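Local structure of ALDH21) (Physcomitrella patens subsp. patens, 5MZ5) at residues V70-H75 with P243-D248; G156-L161 with G169-V174; G382-T387 with V400-P405. The protein catalyses the NADP(+)-dependent oxidation of succinic semialdehyde to succinate, as a member of the aldehyde dehydrogenase family. All coordinates share one frame; numbering follows the deposited sequence.

Contact 1: V70-H75 with P243-D248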
ATOM      1  N   VAL A  70      39.044 -25.335   3.299  1.00 32.59           N
ATOM      2  CA  VAL A  70      38.640 -23.918   3.383  1.00 31.53           C
ATOM      3  C   VAL A  70      39.530 -23.193   4.395  1.00 33.63           C
ATOM      4  O   VAL A  70      39.656 -23.685   5.518  1.00 33.76           O
ATOM      5  CB  VAL A  70      37.142 -23.810   3.801  1.00 34.48           C
ATOM      6  CG1 VAL A  70      36.719 -22.368   3.963  1.00 34.36           C
ATOM      7  CG2 VAL A  70      36.233 -24.530   2.826  1.00 33.69           C
ATOM      8  N   PRO A  71      40.124 -22.024   4.066  1.00 30.84           N
ATOM      9  CA  PRO A  71      40.891 -21.285   5.080  1.00 30.85           C
ATOM     10  C   PRO A  71      40.011 -20.888   6.266  1.00 36.60           C
ATOM     11  O   PRO A  71      38.835 -20.561   6.094  1.00 34.69           O
ATOM     12  CB  PRO A  71      41.354 -20.025   4.331  1.00 31.95           C
ATOM     13  CG  PRO A  71      41.228 -20.346   2.891  1.00 36.36           C
ATOM     14  CD  PRO A  71      40.053 -21.259   2.803  1.00 33.13           C
ATOM     15  N   GLN A  72      40.567 -20.974   7.474  1.00 36.82           N
ATOM     16  CA  GLN A  72      39.846 -20.578   8.675  1.00 37.50           C
ATOM     17  C   GLN A  72      40.276 -19.166   9.042  1.00 40.57           C
ATOM     18  O   GLN A  72      41.474 -18.899   9.146  1.00 40.60           O
ATOM     19  CB  GLN A  72      40.064 -21.561   9.835  1.00 40.01           C
ATOM     20  CG  GLN A  72      39.083 -21.317  10.976  1.00 66.67           C
ATOM     21  CD  GLN A  72      39.125 -22.406  12.003  1.00 98.21           C
ATOM     22  OE1 GLN A  72      39.994 -22.435  12.883  1.00 99.52           O
ATOM     23  NE2 GLN A  72      38.138 -23.286  11.950  1.00 88.60           N
ATOM     24  N   ALA A  73      39.295 -18.258   9.202  1.00 35.92           N
ATOM     25  CA  ALA A  73      39.558 -16.860   9.542  1.00 35.12           C
ATOM     26  C   ALA A  73      40.040 -16.714  10.976  1.00 37.92           C
ATOM     27  O   ALA A  73      39.554 -17.403  11.875  1.00 38.00           O
ATOM     28  CB  ALA A  73      38.307 -16.012   9.320  1.00 35.15           C
ATOM     29  N   THR A  74      41.004 -15.821  11.187  1.00 34.18           N
ATOM     30  CA  THR A  74      41.505 -15.540  12.536  1.00 34.15           C
ATOM     31  C   THR A  74      40.616 -14.441  13.138  1.00 38.12           C
ATOM     32  O   THR A  74      39.781 -13.859  12.437  1.00 36.21           O
ATOM     33  CB  THR A  74      42.980 -15.107  12.505  1.00 35.71           C
ATOM     34  OG1 THR A  74      43.092 -13.865  11.810  1.00 36.38           O
ATOM     35  CG2 THR A  74      43.915 -16.173  11.892  1.00 29.14           C
ATOM     36  N   HIS A  75      40.831 -14.134  14.416  1.00 35.60           N
ATOM     37  CA  HIS A  75      40.151 -13.064  15.137  1.00 35.13           C
ATOM     38  C   HIS A  75      40.415 -11.708  14.447  1.00 35.47           C
ATOM     39  O   HIS A  75      39.499 -10.894  14.337  1.00 33.40           O
ATOM     40  CB  HIS A  75      40.644 -13.036  16.583  1.00 36.73           C
ATOM     41  CG  HIS A  75      39.888 -12.085  17.446  1.00 41.15           C
ATOM     42  ND1 HIS A  75      40.246 -10.740  17.534  1.00 43.48           N
ATOM     43  CD2 HIS A  75      38.804 -12.306  18.226  1.00 43.58           C
ATOM     44  CE1 HIS A  75      39.356 -10.188  18.345  1.00 43.31           C
ATOM     45  NE2 HIS A  75      38.468 -11.091  18.788  1.00 43.50           N
ATOM     46  N   PRO A 243      34.073 -18.717   7.226  1.00 37.91           N
ATOM     47  CA  PRO A 243      33.750 -19.836   8.138  1.00 38.57           C
ATOM     48  C   PRO A 243      34.624 -19.588   9.378  1.00 41.54           C
ATOM     49  O   PRO A 243      35.814 -19.268   9.260  1.00 41.58           O
ATOM     50  CB  PRO A 243      34.191 -21.085   7.352  1.00 40.89           C
ATOM     51  CG  PRO A 243      34.478 -20.587   5.951  1.00 44.79           C
ATOM     52  CD  PRO A 243      34.915 -19.179   6.110  1.00 39.77           C
ATOM     53  N   VAL A 244      34.007 -19.576  10.548  1.00 38.11           N
ATOM     54  CA  VAL A 244      34.707 -19.169  11.769  1.00 38.05           C
ATOM     55  C   VAL A 244      34.752 -20.303  12.813  1.00 41.70           C
ATOM     56  O   VAL A 244      33.804 -21.102  12.940  1.00 40.49           O
ATOM     57  CB  VAL A 244      34.062 -17.830  12.286  1.00 41.12           C
ATOM     58  CG1 VAL A 244      34.385 -17.523  13.734  1.00 40.68           C
ATOM     59  CG2 VAL A 244      34.466 -16.653  11.403  1.00 41.00           C
ATOM     60  N   SER A 245      35.893 -20.376  13.525  1.00 38.76           N
ATOM     61  CA  SER A 245      36.140 -21.321  14.615  1.00 40.01           C
ATOM     62  C   SER A 245      35.269 -20.932  15.823  1.00 44.10           C
ATOM     63  O   SER A 245      34.821 -19.785  15.940  1.00 43.10           O
ATOM     64  CB  SER A 245      37.614 -21.312  15.021  1.00 44.53           C
ATOM     65  OG  SER A 245      38.038 -20.041  15.499  1.00 55.45           O
ATOM     66  N   ARG A 246      35.074 -21.880  16.732  1.00 41.29           N
ATOM     67  CA  ARG A 246      34.287 -21.707  17.947  1.00 40.74           C
ATOM     68  C   ARG A 246      34.811 -20.566  18.829  1.00 43.30           C
ATOM     69  O   ARG A 246      34.015 -19.810  19.373  1.00 41.56           O
ATOM     70  CB  ARG A 246      34.260 -23.024  18.731  1.00 39.32           C
ATOM     71  CG  ARG A 246      33.078 -23.105  19.662  1.00 41.94           C
ATOM     72  CD  ARG A 246      33.138 -24.328  20.507  1.00 42.13           C
ATOM     73  NE  ARG A 246      32.245 -24.219  21.656  1.00 43.62           N
ATOM     74  CZ  ARG A 246      32.116 -25.167  22.568  1.00 55.84           C
ATOM     75  NH1 ARG A 246      32.812 -26.291  22.469  1.00 46.58           N
ATOM     76  NH2 ARG A 246      31.282 -25.006  23.584  1.00 41.86           N
ATOM     77  N   GLU A 247      36.145 -20.416  18.915  1.00 41.27           N
ATOM     78  CA  GLU A 247      36.816 -19.408  19.743  1.00 41.99           C
ATOM     79  C   GLU A 247      36.473 -17.950  19.368  1.00 45.36           C
ATOM     80  O   GLU A 247      36.614 -17.059  20.219  1.00 46.04           O
ATOM     81  CB  GLU A 247      38.369 -19.597  19.841  1.00 44.06           C
ATOM     82  CG  GLU A 247      39.102 -20.380  18.752  1.00 56.84           C
ATOM     83  CD  GLU A 247      39.091 -21.893  18.864  1.00 72.66           C
ATOM     84  OE1 GLU A 247      39.894 -22.434  19.657  1.00 73.12           O
ATOM     85  OE2 GLU A 247      38.308 -22.538  18.129  1.00 53.03           O
ATOM     86  N   ASP A 248      36.028 -17.715  18.111  1.00 39.43           N
ATOM     87  CA  ASP A 248      35.714 -16.394  17.586  1.00 38.39           C
ATOM     88  C   ASP A 248      34.276 -16.213  17.116  1.00 38.88           C
ATOM     89  O   ASP A 248      33.905 -15.103  16.739  1.00 37.36           O
ATOM     90  CB  ASP A 248      36.676 -16.041  16.443  1.00 40.58           C
ATOM     91  CG  ASP A 248      38.148 -16.135  16.796  1.00 49.83           C
ATOM     92  OD1 ASP A 248      38.559 -15.490  17.788  1.00 49.84           O
ATOM     93  OD2 ASP A 248      38.898 -16.838  16.057  1.00 55.28           O
TER

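Contact 2: G156-L161 with G169-V174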
ATOM      1  N   GLY A 156       8.310   4.861  -0.287  1.00 24.21           N
ATOM      2  CA  GLY A 156       8.081   5.607   0.931  1.00 24.52           C
ATOM      3  C   GLY A 156       6.676   6.170   0.870  1.00 27.89           C
ATOM      4  O   GLY A 156       5.939   5.920  -0.088  1.00 25.00           O
ATOM      5  N   GLU A 157       6.297   6.938   1.872  1.00 26.59           N
ATOM      6  CA  GLU A 157       4.960   7.527   1.877  1.00 27.85           C
ATOM      7  C   GLU A 157       5.027   9.033   1.952  1.00 30.74           C
ATOM      8  O   GLU A 157       5.917   9.595   2.578  1.00 32.06           O
ATOM      9  CB  GLU A 157       4.164   7.092   3.127  1.00 29.59           C
ATOM     10  CG  GLU A 157       4.045   5.617   3.468  1.00 44.77           C
ATOM     11  CD  GLU A 157       3.166   5.469   4.700  1.00 67.64           C
ATOM     12  OE1 GLU A 157       3.707   5.508   5.833  1.00 59.61           O
ATOM     13  OE2 GLU A 157       1.924   5.443   4.528  1.00 51.26           O
ATOM     14  N   HIS A 158       4.033   9.669   1.379  1.00 27.58           N
ATOM     15  CA  HIS A 158       3.750  11.063   1.575  1.00 28.12           C
ATOM     16  C   HIS A 158       2.535  11.050   2.525  1.00 30.44           C
ATOM     17  O   HIS A 158       1.498  10.472   2.200  1.00 28.06           O
ATOM     18  CB  HIS A 158       3.450  11.830   0.295  1.00 29.76           C
ATOM     19  CG  HIS A 158       3.291  13.269   0.621  1.00 34.98           C
ATOM     20  ND1 HIS A 158       2.050  13.799   0.939  1.00 38.48           N
ATOM     21  CD2 HIS A 158       4.244  14.187   0.892  1.00 37.98           C
ATOM     22  CE1 HIS A 158       2.286  15.046   1.312  1.00 38.91           C
ATOM     23  NE2 HIS A 158       3.594  15.321   1.294  1.00 39.02           N
ATOM     24  N   ILE A 159       2.709  11.581   3.739  1.00 29.29           N
ATOM     25  CA  ILE A 159       1.642  11.530   4.734  1.00 29.47           C
ATOM     26  C   ILE A 159       1.132  12.916   5.124  1.00 31.79           C
ATOM     27  O   ILE A 159       1.936  13.815   5.395  1.00 30.77           O
ATOM     28  CB  ILE A 159       2.015  10.669   6.001  1.00 32.57           C
ATOM     29  CG1 ILE A 159       3.223  11.247   6.794  1.00 32.99           C
ATOM     30  CG2 ILE A 159       2.234   9.186   5.637  1.00 33.24           C
ATOM     31  CD1 ILE A 159       3.463  10.600   8.235  1.00 37.54           C
ATOM     32  N   PRO A 160      -0.209  13.108   5.180  1.00 27.59           N
ATOM     33  CA  PRO A 160      -0.722  14.382   5.730  1.00 26.85           C
ATOM     34  C   PRO A 160      -0.547  14.300   7.261  1.00 29.10           C
ATOM     35  O   PRO A 160      -0.724  13.224   7.850  1.00 28.91           O
ATOM     36  CB  PRO A 160      -2.192  14.381   5.321  1.00 28.36           C
ATOM     37  CG  PRO A 160      -2.558  12.918   5.224  1.00 32.64           C
ATOM     38  CD  PRO A 160      -1.302  12.137   4.917  1.00 28.02           C
ATOM     39  N   LEU A 161      -0.077  15.374   7.889  1.00 24.16           N
ATOM     40  CA  LEU A 161       0.108  15.356   9.336  1.00 23.58           C
ATOM     41  C   LEU A 161      -0.833  16.352  10.030  1.00 30.91           C
ATOM     42  O   LEU A 161      -0.876  16.409  11.255  1.00 31.13           O
ATOM     43  CB  LEU A 161       1.582  15.567   9.725  1.00 23.26           C
ATOM     44  CG  LEU A 161       2.547  14.390   9.464  1.00 24.49           C
ATOM     45  CD1 LEU A 161       3.981  14.819   9.715  1.00 24.29           C
ATOM     46  CD2 LEU A 161       2.182  13.152  10.304  1.00 18.94           C
ATOM     47  N   GLY A 169      -0.834  22.902   8.785  1.00 26.56           N
ATOM     48  CA  GLY A 169       0.312  23.178   7.932  1.00 25.36           C
ATOM     49  C   GLY A 169       1.419  22.147   7.987  1.00 28.31           C
ATOM     50  O   GLY A 169       2.520  22.416   7.506  1.00 28.59           O
ATOM     51  N   LEU A 170       1.143  20.953   8.534  1.00 22.89           N
ATOM     52  CA  LEU A 170       2.139  19.890   8.605  1.00 20.22           C
ATOM     53  C   LEU A 170       1.860  18.757   7.629  1.00 25.68           C
ATOM     54  O   LEU A 170       0.717  18.354   7.427  1.00 24.72           O
ATOM     55  CB  LEU A 170       2.323  19.348  10.044  1.00 19.38           C
ATOM     56  CG  LEU A 170       2.632  20.387  11.149  1.00 23.29           C
ATOM     57  CD1 LEU A 170       2.545  19.766  12.557  1.00 22.07           C
ATOM     58  CD2 LEU A 170       4.009  21.018  10.958  1.00 22.48           C
ATOM     59  N   GLN A 171       2.941  18.255   7.011  1.00 23.52           N
ATOM     60  CA  GLN A 171       2.948  17.108   6.103  1.00 22.36           C
ATOM     61  C   GLN A 171       4.263  16.381   6.365  1.00 24.38           C
ATOM     62  O   GLN A 171       5.193  16.951   6.942  1.00 23.69           O
ATOM     63  CB  GLN A 171       2.811  17.549   4.620  1.00 23.26           C
ATOM     64  CG  GLN A 171       4.059  18.227   4.059  1.00 29.19           C
ATOM     65  CD  GLN A 171       3.847  18.804   2.692  1.00 41.39           C
ATOM     66  OE1 GLN A 171       3.693  18.071   1.707  1.00 33.41           O
ATOM     67  NE2 GLN A 171       3.931  20.130   2.596  1.00 30.08           N
ATOM     68  N   GLY A 172       4.329  15.141   5.953  1.00 21.12           N
ATOM     69  CA  GLY A 172       5.521  14.338   6.156  1.00 21.26           C
ATOM     70  C   GLY A 172       5.876  13.466   4.987  1.00 27.49           C
ATOM     71  O   GLY A 172       5.004  13.052   4.214  1.00 29.00           O
ATOM     72  N   ILE A 173       7.169  13.220   4.830  1.00 25.20           N
ATOM     73  CA  ILE A 173       7.711  12.281   3.850  1.00 24.98           C
ATOM     74  C   ILE A 173       8.375  11.194   4.689  1.00 27.21           C
ATOM     75  O   ILE A 173       9.285  11.485   5.462  1.00 23.50           O
ATOM     76  CB  ILE A 173       8.691  12.914   2.820  1.00 28.84           C
ATOM     77  CG1 ILE A 173       7.961  13.952   1.930  1.00 29.17           C
ATOM     78  CG2 ILE A 173       9.371  11.797   1.968  1.00 30.44           C
ATOM     79  CD1 ILE A 173       8.878  14.951   1.258  1.00 29.84           C
ATOM     80  N   VAL A 174       7.877   9.963   4.565  1.00 26.05           N
ATOM     81  CA  VAL A 174       8.398   8.802   5.282  1.00 26.33           C
ATOM     82  C   VAL A 174       9.223   7.992   4.293  1.00 31.88           C
ATOM     83  O   VAL A 174       8.704   7.572   3.267  1.00 33.54           O
ATOM     84  CB  VAL A 174       7.275   7.952   5.932  1.00 29.63           C
ATOM     85  CG1 VAL A 174       7.866   6.810   6.749  1.00 29.09           C
ATOM     86  CG2 VAL A 174       6.368   8.816   6.801  1.00 29.76           C
TER

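Contact 3: G382-T387 with V400-P405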
ATOM      1  N   GLY A 382       5.193 -46.631  23.937  1.00 43.70           N
ATOM      2  CA  GLY A 382       3.895 -47.051  23.415  1.00 43.66           C
ATOM      3  C   GLY A 382       3.605 -46.814  21.940  1.00 46.44           C
ATOM      4  O   GLY A 382       2.568 -47.266  21.447  1.00 46.33           O
ATOM      5  N   GLY A 383       4.504 -46.124  21.230  1.00 40.96           N
ATOM      6  CA  GLY A 383       4.347 -45.872  19.798  1.00 39.31           C
ATOM      7  C   GLY A 383       4.439 -47.140  18.963  1.00 42.47           C
ATOM      8  O   GLY A 383       5.267 -48.014  19.237  1.00 41.61           O
ATOM      9  N   LYS A 384       3.592 -47.256  17.939  1.00 38.91           N
ATOM     10  CA  LYS A 384       3.592 -48.427  17.061  1.00 39.46           C
ATOM     11  C   LYS A 384       4.353 -48.123  15.762  1.00 42.79           C
ATOM     12  O   LYS A 384       3.915 -47.285  14.965  1.00 42.63           O
ATOM     13  CB  LYS A 384       2.156 -48.931  16.786  1.00 41.98           C
ATOM     14  CG  LYS A 384       2.107 -50.243  16.006  1.00 56.59           C
ATOM     15  CD  LYS A 384       0.711 -50.513  15.455  1.00 69.24           C
ATOM     16  CE  LYS A 384       0.707 -51.620  14.430  1.00 82.83           C
ATOM     17  NZ  LYS A 384      -0.540 -51.615  13.623  1.00 94.72           N
ATOM     18  N   LEU A 385       5.493 -48.805  15.559  1.00 37.10           N
ATOM     19  CA  LEU A 385       6.314 -48.637  14.369  1.00 35.87           C
ATOM     20  C   LEU A 385       5.612 -49.275  13.164  1.00 41.17           C
ATOM     21  O   LEU A 385       5.339 -50.480  13.172  1.00 42.24           O
ATOM     22  CB  LEU A 385       7.712 -49.240  14.603  1.00 35.47           C
ATOM     23  CG  LEU A 385       8.762 -49.056  13.494  1.00 38.87           C
ATOM     24  CD1 LEU A 385       9.233 -47.596  13.398  1.00 37.20           C
ATOM     25  CD2 LEU A 385       9.948 -49.960  13.741  1.00 40.17           C
ATOM     26  N   LEU A 386       5.280 -48.449  12.153  1.00 37.17           N
ATOM     27  CA  LEU A 386       4.593 -48.917  10.946  1.00 36.93           C
ATOM     28  C   LEU A 386       5.559 -49.319   9.843  1.00 40.70           C
ATOM     29  O   LEU A 386       5.255 -50.234   9.071  1.00 41.05           O
ATOM     30  CB  LEU A 386       3.562 -47.900  10.435  1.00 35.92           C
ATOM     31  CG  LEU A 386       2.454 -47.479  11.404  1.00 39.35           C
ATOM     32  CD1 LEU A 386       1.521 -46.462  10.735  1.00 38.53           C
ATOM     33  CD2 LEU A 386       1.667 -48.689  11.948  1.00 39.20           C
ATOM     34  N   THR A 387       6.727 -48.638   9.778  1.00 36.04           N
ATOM     35  CA  THR A 387       7.798 -48.894   8.803  1.00 35.49           C
ATOM     36  C   THR A 387       9.083 -48.163   9.219  1.00 39.81           C
ATOM     37  O   THR A 387       9.018 -47.194   9.980  1.00 39.03           O
ATOM     38  CB  THR A 387       7.330 -48.508   7.381  1.00 40.74           C
ATOM     39  OG1 THR A 387       8.262 -49.001   6.421  1.00 40.44           O
ATOM     40  CG2 THR A 387       7.094 -46.994   7.214  1.00 35.71           C
ATOM     41  N   VAL A 400       7.604 -44.179   9.976  1.00 32.79           N
ATOM     42  CA  VAL A 400       6.239 -43.797  10.361  1.00 32.64           C
ATOM     43  C   VAL A 400       5.908 -44.502  11.681  1.00 35.80           C
ATOM     44  O   VAL A 400       6.017 -45.715  11.775  1.00 34.33           O
ATOM     45  CB  VAL A 400       5.138 -44.039   9.285  1.00 36.12           C
ATOM     46  CG1 VAL A 400       3.798 -43.445   9.732  1.00 35.11           C
ATOM     47  CG2 VAL A 400       5.549 -43.461   7.932  1.00 35.40           C
ATOM     48  N   ILE A 401       5.546 -43.726  12.700  1.00 34.24           N
ATOM     49  CA  ILE A 401       5.189 -44.244  14.023  1.00 34.24           C
ATOM     50  C   ILE A 401       3.798 -43.730  14.386  1.00 38.98           C
ATOM     51  O   ILE A 401       3.525 -42.536  14.286  1.00 37.53           O
ATOM     52  CB  ILE A 401       6.227 -43.955  15.151  1.00 36.11           C
ATOM     53  CG1 ILE A 401       7.679 -43.809  14.615  1.00 35.67           C
ATOM     54  CG2 ILE A 401       6.120 -45.027  16.257  1.00 36.73           C
ATOM     55  CD1 ILE A 401       8.702 -43.228  15.609  1.00 36.17           C
ATOM     56  N   GLU A 402       2.948 -44.643  14.827  1.00 37.44           N
ATOM     57  CA  GLU A 402       1.569 -44.400  15.203  1.00 38.59           C
ATOM     58  C   GLU A 402       1.408 -44.269  16.726  1.00 45.51           C
ATOM     59  O   GLU A 402       2.039 -45.002  17.480  1.00 45.72           O
ATOM     60  CB  GLU A 402       0.722 -45.557  14.648  1.00 40.32           C
ATOM     61  CG  GLU A 402      -0.750 -45.560  14.997  1.00 47.97           C
ATOM     62  CD  GLU A 402      -1.435 -46.760  14.375  1.00 67.47           C
ATOM     63  OE1 GLU A 402      -1.342 -47.875  14.944  1.00 55.61           O
ATOM     64  OE2 GLU A 402      -1.974 -46.603  13.258  1.00 52.97           O
ATOM     65  N   ASP A 403       0.571 -43.295  17.157  1.00 43.45           N
ATOM     66  CA  ASP A 403       0.191 -43.012  18.553  1.00 43.69           C
ATOM     67  C   ASP A 403       1.380 -42.844  19.527  1.00 45.58           C
ATOM     68  O   ASP A 403       1.419 -43.456  20.600  1.00 46.45           O
ATOM     69  CB  ASP A 403      -0.817 -44.070  19.069  1.00 46.59           C
ATOM     70  CG  ASP A 403      -2.102 -44.131  18.254  1.00 59.51           C
ATOM     71  OD1 ASP A 403      -2.508 -43.074  17.689  1.00 58.74           O
ATOM     72  OD2 ASP A 403      -2.697 -45.234  18.165  1.00 69.45           O
ATOM     73  N   VAL A 404       2.325 -41.973  19.159  1.00 39.41           N
ATOM     74  CA  VAL A 404       3.468 -41.653  20.010  1.00 37.81           C
ATOM     75  C   VAL A 404       2.964 -40.695  21.120  1.00 39.90           C
ATOM     76  O   VAL A 404       2.355 -39.669  20.799  1.00 37.42           O
ATOM     77  CB  VAL A 404       4.651 -41.067  19.197  1.00 40.18           C
ATOM     78  CG1 VAL A 404       5.746 -40.524  20.113  1.00 39.50           C
ATOM     79  CG2 VAL A 404       5.220 -42.110  18.243  1.00 39.80           C
ATOM     80  N   PRO A 405       3.162 -41.027  22.422  1.00 37.01           N
ATOM     81  CA  PRO A 405       2.671 -40.127  23.485  1.00 36.73           C
ATOM     82  C   PRO A 405       3.415 -38.790  23.551  1.00 39.64           C
ATOM     83  O   PRO A 405       4.547 -38.676  23.087  1.00 37.96           O
ATOM     84  CB  PRO A 405       2.823 -40.964  24.767  1.00 38.78           C
ATOM     85  CG  PRO A 405       3.900 -41.919  24.461  1.00 43.12           C
ATOM     86  CD  PRO A 405       3.810 -42.230  22.993  1.00 38.60           C
TER

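Contact 1: V70-H75 with P243-D248
Val-70 and Pro-243 join the end of strand 66-71 to the loop leaving strand 239-241, an outer strand of the Rossmann-type nucleotide-binding sheet. Val-70 CG1 presses on Pro-243 CG at 3.5 Å, a tight approach for two carbons, while Ile-42 of the neighbouring strand 38-44 packs on both residues. The loop carries Arg-246, an NADP(+)-binding residue whose side chain leaves the backbone away from segment 70-75 and takes no part in this contact, and Val-244 stands close to Lys-212 of the same site. Ala-73 CB makes a loose contact with Val-244 CG2, 4.4 Å away. Gln-72 sends its CG anti to the backbone N (chi1 -168°), and its extended chain brings the amide onto the methylene of Ser-245, with OE1 3.4 Å and CD 3.5 Å from Ser-245 CB. This is van der Waals contact rather than a polar bond. Farther on, Thr-74 caps the start of helix 75-94, and Asp-248 reaches its first residue, where the N-terminal end of the helix would be expected to favour a negative charge. The ring of His-75 and the carboxylate of Asp-248 are turned 60° apart; Asp-248 OD1 lies in the ring plane at the CD2 edge, 3.2 Å from His-75 CD2.

Contact 2: G156-L161 with G169-V174
Gly-172 O is held by two groups of strand 156-160: Ile-159 N donates to it at 2.8 Å, and His-158 CA, 3.5 Å from the same oxygen, makes a CA-H...O contact. The imidazole of His-158 merely lies with one face over it, CD2 of His-158 being 3.6 Å from that oxygen near the rim. The amide donor of Ile-159 is tilted 26° from the carbonyl plane. The adjoining ring nitrogen is fixed by a side-chain bond, His-158 NE2 to Gln-171 OE1 at 2.8 Å, which uses a lone pair of the amide oxygen and runs in the ring plane, though somewhat bent at the hydrogen; ring and amide planes stand almost perpendicular, 87° apart. Gln-171 reaches it with CG between backbone N and carbonyl carbon (chi1 72°) and an extended chain beyond. On the other face of the strands, Ile-159 CD1 meets Val-174 CG2 at 3.7 Å, and Leu-161 CD1 lies 3.7 Å from Gln-171 O; between them Gly-172, lacking a side chain, leaves its backbone to be covered by Ile-159 and Leu-161. Glu-157 and Val-174 exchange two backbone bonds, as do Ile-159 and Gly-172, and Leu-161 N reaches Leu-170 O at 3.1 Å from above the carbonyl plane. Strand 502-510 pairs with the far side of 170-178, and residues 156-158 pair antiparallel with a strand of a second subunit. This is the beta hairpin of the aldehyde dehydrogenase oligomerisation domain, whose sheet runs on across the subunit interface.

Contact 3: G382-T387 with V400-P405
Backbone hydrogen bonds lead: Lys-384 and Glu-402 bond reciprocally, each N to the other's O at 2.8 Å, and Leu-386 N donates to Val-400 O at 2.9 Å. A weaker bond, Val-400 N to Thr-387 O at 3.3 Å, follows after the register slips by one residue. That slip is a beta bulge in the antiparallel pairing of 384-387 with 395-402; strand 395-402 pairs in parallel with strand 419-425, which makes it part of the large mixed sheet of the catalytic domain, and 384-387 arrives from helix 365-380 by a Schellman turn at Gly-382. Among charged groups, Lys-384 and Glu-402 lie side by side and point the same way. The lysine CD is 3.4 Å from Glu-402 OE1, yet Lys-384 NZ stays 4.0 Å from that oxygen, beyond a salt bridge; the other carboxylate oxygen is taken by Lys-337 and Tyr-333 of helix 333-345. Apolar contacts occupy both faces. Leu-386 CD1 crosses to Val-400 CG1 at 3.9 Å, against Val-341 and Phe-340 of helix 333-345, its CG anti to the carbonyl carbon (chi1 -58°). On the opposite face Leu-385 CD1 lies 4.3 Å from Ile-401 CG1, both residues packed on helix 365-380. Beyond the strands Val-404 CG2 comes within 4.2 Å of Gly-383 CA.

The three contacts hold different elements and do not touch: the centres of contacts 2 and 3, on opposite sides of the chain's centre, are 60 Å apart, and contact 1 is 47 Å from contact 2 and 43 Å from contact 3, centre to centre. Contact 2 is a buried one, in part because other subunits lie against the hairpin; contacts 1 and 3 are partly buried and meet no other chain. Both 2 and 3 are antiparallel strand pairs built on backbone bonds, but 2 adds a histidine-glutamine bond, while 3 has a bulge and, beside it along the strands, a lysine and glutamate too far apart for a salt bridge. Contact 1, a loop against a strand end beside the NADP(+) site, relies on packing instead.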